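PDB 3OTT: Two-component system sensor histidine kinase, which probably senses saccharides through this extracellular beta-propeller and beta-sandwich region and passes the signal on by ATP-dependent phosphorylation of a histidine. Local coordinates for residues Tyr422-Ser435 and Ile474-Trp486. Residues are numbered along the deposited sequence; the frame is centred on the assembly and turned at random.
Sequences YYIFEDTAGQLWIS and INQIIPDNEGNVW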
loop_
_atom_site.group_PDB
_atom_site.type_symbol
_atom_site.label_atom_id
_atom_site.label_comp_id
_atom_site.label_asym_id
_atom_site.label_seq_id
_atom_site.Cartn_x
_atom_site.Cartn_y
_atom_site.Cartn_z
ATOM N N TYR B 422 -8.024 19.234 24.281
ATOM C CA TYR B 422 -7.367 19.998 23.201
ATOM C C TYR B 422 -5.925 20.288 23.484
ATOM O O TYR B 422 -5.179 20.416 22.522
ATOM C CB TYR B 422 -8.062 21.363 22.875
ATOM C CG TYR B 422 -9.271 21.140 21.982
ATOM C CD1 TYR B 422 -10.333 20.327 22.414
ATOM C CD2 TYR B 422 -9.322 21.670 20.679
ATOM C CE1 TYR B 422 -11.452 20.068 21.582
ATOM C CE2 TYR B 422 -10.453 21.404 19.835
ATOM C CZ TYR B 422 -11.495 20.610 20.304
ATOM O OH TYR B 422 -12.591 20.354 19.518
ATOM N N TYR B 423 -5.542 20.405 24.766
ATOM C CA TYR B 423 -4.194 20.838 25.114
ATOM C C TYR B 423 -3.883 20.430 26.543
ATOM O O TYR B 423 -4.782 20.350 27.422
ATOM C CB TYR B 423 -4.063 22.376 24.971
ATOM C CG TYR B 423 -2.806 22.896 24.323
ATOM C CD1 TYR B 423 -2.569 22.698 22.950
ATOM C CD2 TYR B 423 -1.859 23.601 25.058
ATOM C CE1 TYR B 423 -1.414 23.179 22.323
ATOM C CE2 TYR B 423 -0.692 24.073 24.440
ATOM C CZ TYR B 423 -0.501 23.865 23.072
ATOM O OH TYR B 423 0.651 24.316 22.465
ATOM N N ILE B 424 -2.603 20.205 26.778
ATOM C CA ILE B 424 -2.101 19.792 28.071
ATOM C C ILE B 424 -0.721 20.322 28.288
ATOM O O ILE B 424 0.056 20.417 27.331
ATOM C CB ILE B 424 -2.049 18.278 28.151
ATOM C CG1 ILE B 424 -1.356 17.808 29.432
ATOM C CG2 ILE B 424 -1.243 17.736 27.047
ATOM C CD1 ILE B 424 -1.810 16.384 29.798
ATOM N N PHE B 425 -0.422 20.702 29.531
ATOM C CA PHE B 425 0.970 20.930 29.965
ATOM C C PHE B 425 1.107 20.641 31.440
ATOM O O PHE B 425 0.105 20.560 32.132
ATOM C CB PHE B 425 1.490 22.373 29.616
ATOM C CG PHE B 425 0.859 23.499 30.461
ATOM C CD1 PHE B 425 -0.237 24.248 29.966
ATOM C CD2 PHE B 425 1.344 23.811 31.712
ATOM C CE1 PHE B 425 -0.820 25.287 30.707
ATOM C CE2 PHE B 425 0.753 24.870 32.517
ATOM C CZ PHE B 425 -0.332 25.603 31.997
ATOM N N GLU B 426 2.350 20.541 31.933
ATOM C CA GLU B 426 2.604 20.341 33.357
ATOM C C GLU B 426 3.225 21.624 33.938
ATOM O O GLU B 426 4.124 22.174 33.331
ATOM C CB GLU B 426 3.492 19.109 33.646
ATOM C CG GLU B 426 3.707 18.893 35.216
ATOM C CD GLU B 426 4.808 17.849 35.653
ATOM O OE1 GLU B 426 5.292 17.045 34.846
ATOM O OE2 GLU B 426 5.198 17.828 36.855
ATOM N N ASP B 427 2.714 22.113 35.085
ATOM C CA ASP B 427 3.297 23.288 35.686
ATOM C C ASP B 427 4.525 22.921 36.499
ATOM O O ASP B 427 4.980 21.791 36.441
ATOM C CB ASP B 427 2.285 24.126 36.486
ATOM C CG ASP B 427 1.731 23.414 37.733
ATOM O OD1 ASP B 427 2.274 22.383 38.183
ATOM O OD2 ASP B 427 0.714 23.924 38.276
ATOM N N THR B 428 5.057 23.859 37.256
ATOM C CA THR B 428 6.266 23.600 38.021
ATOM C C THR B 428 5.919 23.017 39.405
ATOM O O THR B 428 6.803 22.871 40.281
ATOM C CB THR B 428 7.120 24.891 38.177
ATOM O OG1 THR B 428 6.410 25.794 39.016
ATOM C CG2 THR B 428 7.377 25.596 36.825
ATOM N N ALA B 429 4.649 22.658 39.619
ATOM C CA ALA B 429 4.268 22.110 40.936
ATOM C C ALA B 429 3.592 20.721 40.884
ATOM O O ALA B 429 2.736 20.432 41.691
ATOM C CB ALA B 429 3.409 23.133 41.712
ATOM N N GLY B 430 3.962 19.869 39.922
ATOM C CA GLY B 430 3.391 18.523 39.829
ATOM C C GLY B 430 1.962 18.514 39.293
ATOM O O GLY B 430 1.268 17.493 39.347
ATOM N N GLN B 431 1.488 19.619 38.758
ATOM C CA GLN B 431 0.101 19.588 38.305
ATOM C C GLN B 431 -0.047 19.564 36.769
ATOM O O GLN B 431 0.638 20.268 36.072
ATOM C CB GLN B 431 -0.688 20.758 38.941
ATOM C CG GLN B 431 -0.793 20.747 40.486
ATOM C CD GLN B 431 -1.459 22.011 40.971
ATOM O OE1 GLN B 431 -1.122 23.119 40.514
ATOM N NE2 GLN B 431 -2.448 21.872 41.866
ATOM N N LEU B 432 -0.982 18.784 36.254
ATOM C CA LEU B 432 -1.288 18.782 34.825
ATOM C C LEU B 432 -2.427 19.720 34.545
ATOM O O LEU B 432 -3.413 19.671 35.241
ATOM C CB LEU B 432 -1.722 17.387 34.434
ATOM C CG LEU B 432 -1.030 16.505 33.411
ATOM C CD1 LEU B 432 0.471 16.767 33.411
ATOM C CD2 LEU B 432 -1.450 15.059 33.759
ATOM N N TRP B 433 -2.281 20.599 33.563
ATOM C CA TRP B 433 -3.327 21.590 33.187
ATOM C C TRP B 433 -3.906 21.057 31.873
ATOM O O TRP B 433 -3.142 20.783 30.930
ATOM C CB TRP B 433 -2.684 22.975 32.991
ATOM C CG TRP B 433 -2.399 23.674 34.312
ATOM C CD1 TRP B 433 -1.450 23.330 35.267
ATOM C CD2 TRP B 433 -3.073 24.833 34.826
ATOM N NE1 TRP B 433 -1.492 24.216 36.315
ATOM C CE2 TRP B 433 -2.493 25.130 36.080
ATOM C CE3 TRP B 433 -4.093 25.661 34.327
ATOM C CZ2 TRP B 433 -2.928 26.212 36.871
ATOM C CZ3 TRP B 433 -4.530 26.753 35.110
ATOM C CH2 TRP B 433 -3.952 27.006 36.369
ATOM N N ILE B 434 -5.225 20.857 31.830
ATOM C CA ILE B 434 -5.872 20.190 30.698
ATOM C C ILE B 434 -6.990 21.061 30.156
ATOM O O ILE B 434 -7.903 21.419 30.883
ATOM C CB ILE B 434 -6.436 18.826 31.128
ATOM C CG1 ILE B 434 -5.313 17.947 31.669
ATOM C CG2 ILE B 434 -7.175 18.123 29.976
ATOM C CD1 ILE B 434 -5.810 16.915 32.682
ATOM N N SER B 435 -6.877 21.451 28.895
ATOM C CA SER B 435 -7.914 22.255 28.322
ATOM C C SER B 435 -8.849 21.354 27.523
ATOM O O SER B 435 -8.401 20.454 26.819
ATOM C CB SER B 435 -7.343 23.395 27.458
ATOM O OG SER B 435 -6.975 22.958 26.156
ATOM N N ILE B 474 -12.094 25.680 25.061
ATOM C CA ILE B 474 -10.733 26.166 25.212
ATOM C C ILE B 474 -9.777 25.446 24.256
ATOM O O ILE B 474 -9.703 24.220 24.261
ATOM C CB ILE B 474 -10.328 26.117 26.673
ATOM C CG1 ILE B 474 -11.092 27.213 27.430
ATOM C CG2 ILE B 474 -8.917 26.600 26.832
ATOM C CD1 ILE B 474 -12.260 26.863 28.082
ATOM N N ASN B 475 -9.098 26.202 23.399
ATOM C CA ASN B 475 -8.198 25.626 22.410
ATOM C C ASN B 475 -6.802 25.315 22.934
ATOM O O ASN B 475 -6.324 24.249 22.657
ATOM C CB ASN B 475 -8.109 26.460 21.104
ATOM C CG ASN B 475 -9.294 26.185 20.079
ATOM O OD1 ASN B 475 -10.464 26.058 20.450
ATOM N ND2 ASN B 475 -8.955 26.150 18.780
ATOM N N GLN B 476 -6.126 26.266 23.587
ATOM C CA GLN B 476 -4.701 26.180 24.013
ATOM C C GLN B 476 -4.491 26.992 25.305
ATOM O O GLN B 476 -5.061 28.085 25.488
ATOM C CB GLN B 476 -3.753 26.834 23.005
ATOM C CG GLN B 476 -3.432 26.047 21.768
ATOM C CD GLN B 476 -3.394 26.919 20.517
ATOM O OE1 GLN B 476 -4.394 27.503 20.132
ATOM N NE2 GLN B 476 -2.261 26.990 19.883
ATOM N N ILE B 477 -3.664 26.455 26.184
ATOM C CA ILE B 477 -3.380 27.084 27.450
ATOM C C ILE B 477 -1.851 27.080 27.515
ATOM O O ILE B 477 -1.255 26.044 27.279
ATOM C CB ILE B 477 -4.052 26.341 28.640
ATOM C CG1 ILE B 477 -3.801 24.810 28.579
ATOM C CG2 ILE B 477 -5.568 26.567 28.644
ATOM C CD1 ILE B 477 -4.379 23.974 29.739
ATOM N N ILE B 478 -1.229 28.229 27.812
ATOM C CA ILE B 478 0.231 28.368 27.812
ATOM C C ILE B 478 0.790 29.116 29.059
ATOM O O ILE B 478 0.355 30.241 29.363
ATOM C CB ILE B 478 0.708 28.998 26.469
ATOM C CG1 ILE B 478 -0.001 28.263 25.303
ATOM C CG2 ILE B 478 2.256 28.968 26.362
ATOM C CD1 ILE B 478 0.745 28.039 24.076
ATOM N N PRO B 479 1.708 28.476 29.821
ATOM C CA PRO B 479 2.358 29.222 30.899
ATOM C C PRO B 479 3.276 30.332 30.369
ATOM O O PRO B 479 3.868 30.209 29.315
ATOM C CB PRO B 479 3.195 28.153 31.665
ATOM C CG PRO B 479 3.464 27.075 30.654
ATOM C CD PRO B 479 2.221 27.091 29.710
ATOM N N ASP B 480 3.312 31.414 31.125
ATOM C CA ASP B 480 4.292 32.502 31.104
ATOM C C ASP B 480 5.619 32.121 31.658
ATOM O O ASP B 480 5.746 31.043 32.213
ATOM C CB ASP B 480 3.828 33.537 32.184
ATOM C CG ASP B 480 3.326 34.723 31.576
ATOM O OD1 ASP B 480 3.652 34.839 30.358
ATOM O OD2 ASP B 480 2.601 35.489 32.233
ATOM N N ASN B 481 6.550 33.076 31.631
ATOM C CA ASN B 481 7.701 33.058 32.502
ATOM C C ASN B 481 7.492 34.030 33.628
ATOM O O ASN B 481 8.449 34.453 34.227
ATOM C CB ASN B 481 8.986 33.468 31.767
ATOM C CG ASN B 481 9.304 32.553 30.604
ATOM O OD1 ASN B 481 9.710 33.018 29.535
ATOM N ND2 ASN B 481 9.111 31.248 30.797
ATOM N N GLU B 482 6.240 34.396 33.876
ATOM C CA GLU B 482 5.872 35.356 34.874
ATOM C C GLU B 482 4.889 34.725 35.874
ATOM O O GLU B 482 4.248 35.432 36.633
ATOM C CB GLU B 482 5.262 36.638 34.212
ATOM C CG GLU B 482 6.222 37.430 33.316
ATOM C CD GLU B 482 7.515 37.920 34.067
ATOM O OE1 GLU B 482 7.445 38.278 35.279
ATOM O OE2 GLU B 482 8.611 37.945 33.452
ATOM N N GLY B 483 4.808 33.398 35.883
ATOM C CA GLY B 483 3.848 32.682 36.699
ATOM C C GLY B 483 2.348 32.792 36.328
ATOM O O GLY B 483 1.518 32.676 37.236
ATOM N N ASN B 484 1.985 33.011 35.050
ATOM C CA ASN B 484 0.560 33.018 34.633
ATOM C C ASN B 484 0.247 31.987 33.612
ATOM O O ASN B 484 1.130 31.504 32.950
ATOM C CB ASN B 484 0.159 34.342 33.955
ATOM C CG ASN B 484 0.438 35.532 34.816
ATOM O OD1 ASN B 484 -0.121 35.659 35.892
ATOM N ND2 ASN B 484 1.337 36.409 34.351
ATOM N N VAL B 485 -1.038 31.729 33.410
ATOM C CA VAL B 485 -1.487 30.813 32.388
ATOM C C VAL B 485 -2.384 31.591 31.425
ATOM O O VAL B 485 -3.375 32.226 31.834
ATOM C CB VAL B 485 -2.252 29.585 32.972
ATOM C CG1 VAL B 485 -2.642 28.668 31.839
ATOM C CG2 VAL B 485 -1.413 28.815 33.944
ATOM N N TRP B 486 -2.046 31.538 30.156
ATOM C CA TRP B 486 -2.761 32.296 29.143
ATOM C C TRP B 486 -3.586 31.306 28.340
ATOM O O TRP B 486 -3.134 30.177 28.078
ATOM C CB TRP B 486 -1.802 33.071 28.222
ATOM C CG TRP B 486 -1.046 34.147 28.947
ATOM C CD1 TRP B 486 0.098 33.997 29.672
ATOM C CD2 TRP B 486 -1.388 35.512 29.023
ATOM N NE1 TRP B 486 0.486 35.177 30.206
ATOM C CE2 TRP B 486 -0.408 36.141 29.830
ATOM C CE3 TRP B 486 -2.445 36.271 28.517
ATOM C CZ2 TRP B 486 -0.436 37.509 30.129
ATOM C CZ3 TRP B 486 -2.484 37.649 28.808
ATOM C CH2 TRP B 486 -1.480 38.258 29.604
#
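Two neighbouring blades of a beta-propeller meet here, where Tyr423, Phe425 and Trp433 pack on the strands 474-479 and 485-486. Strands 422-426 and 474-479 run nearly parallel, 17° apart, as the innermost strands of their blades. The Phe425 ring lies between Pro479 and Trp433. Pro479 CD sits 3.5 Å from the centroid of the Phe425 ring, almost on its normal, and Trp433 CB lies toward the rim of the opposite face. Val485 CG1 meets the edge of the Phe425 ring at CZ (3.8 Å). The other methyl of Val485, CG2, rests over the six-membered ring of Trp433. The indole is held in turn by a hydrogen bond from Trp433 NE1 to Asp427 OD2 (3.0 Å). Ile477 has CG1 between its backbone N and carbonyl carbon (chi1 48°), which carries CD1 to within 3.8 Å of both Trp433 CB and Ser435 CB. Gln476 CG lies over one face of the Tyr423 ring, 3.6 Å from CE1, while Ile477 O meets the ring edge at CD2 (3.4 Å). His377 also stacks on Tyr423. Replacing Tyr423 by an alanine would probably take away the ring face on which Gln476 CG rests and open a gap between the blades. Such side-chain packing between successive four-stranded antiparallel blades is typical of the beta-propeller fold.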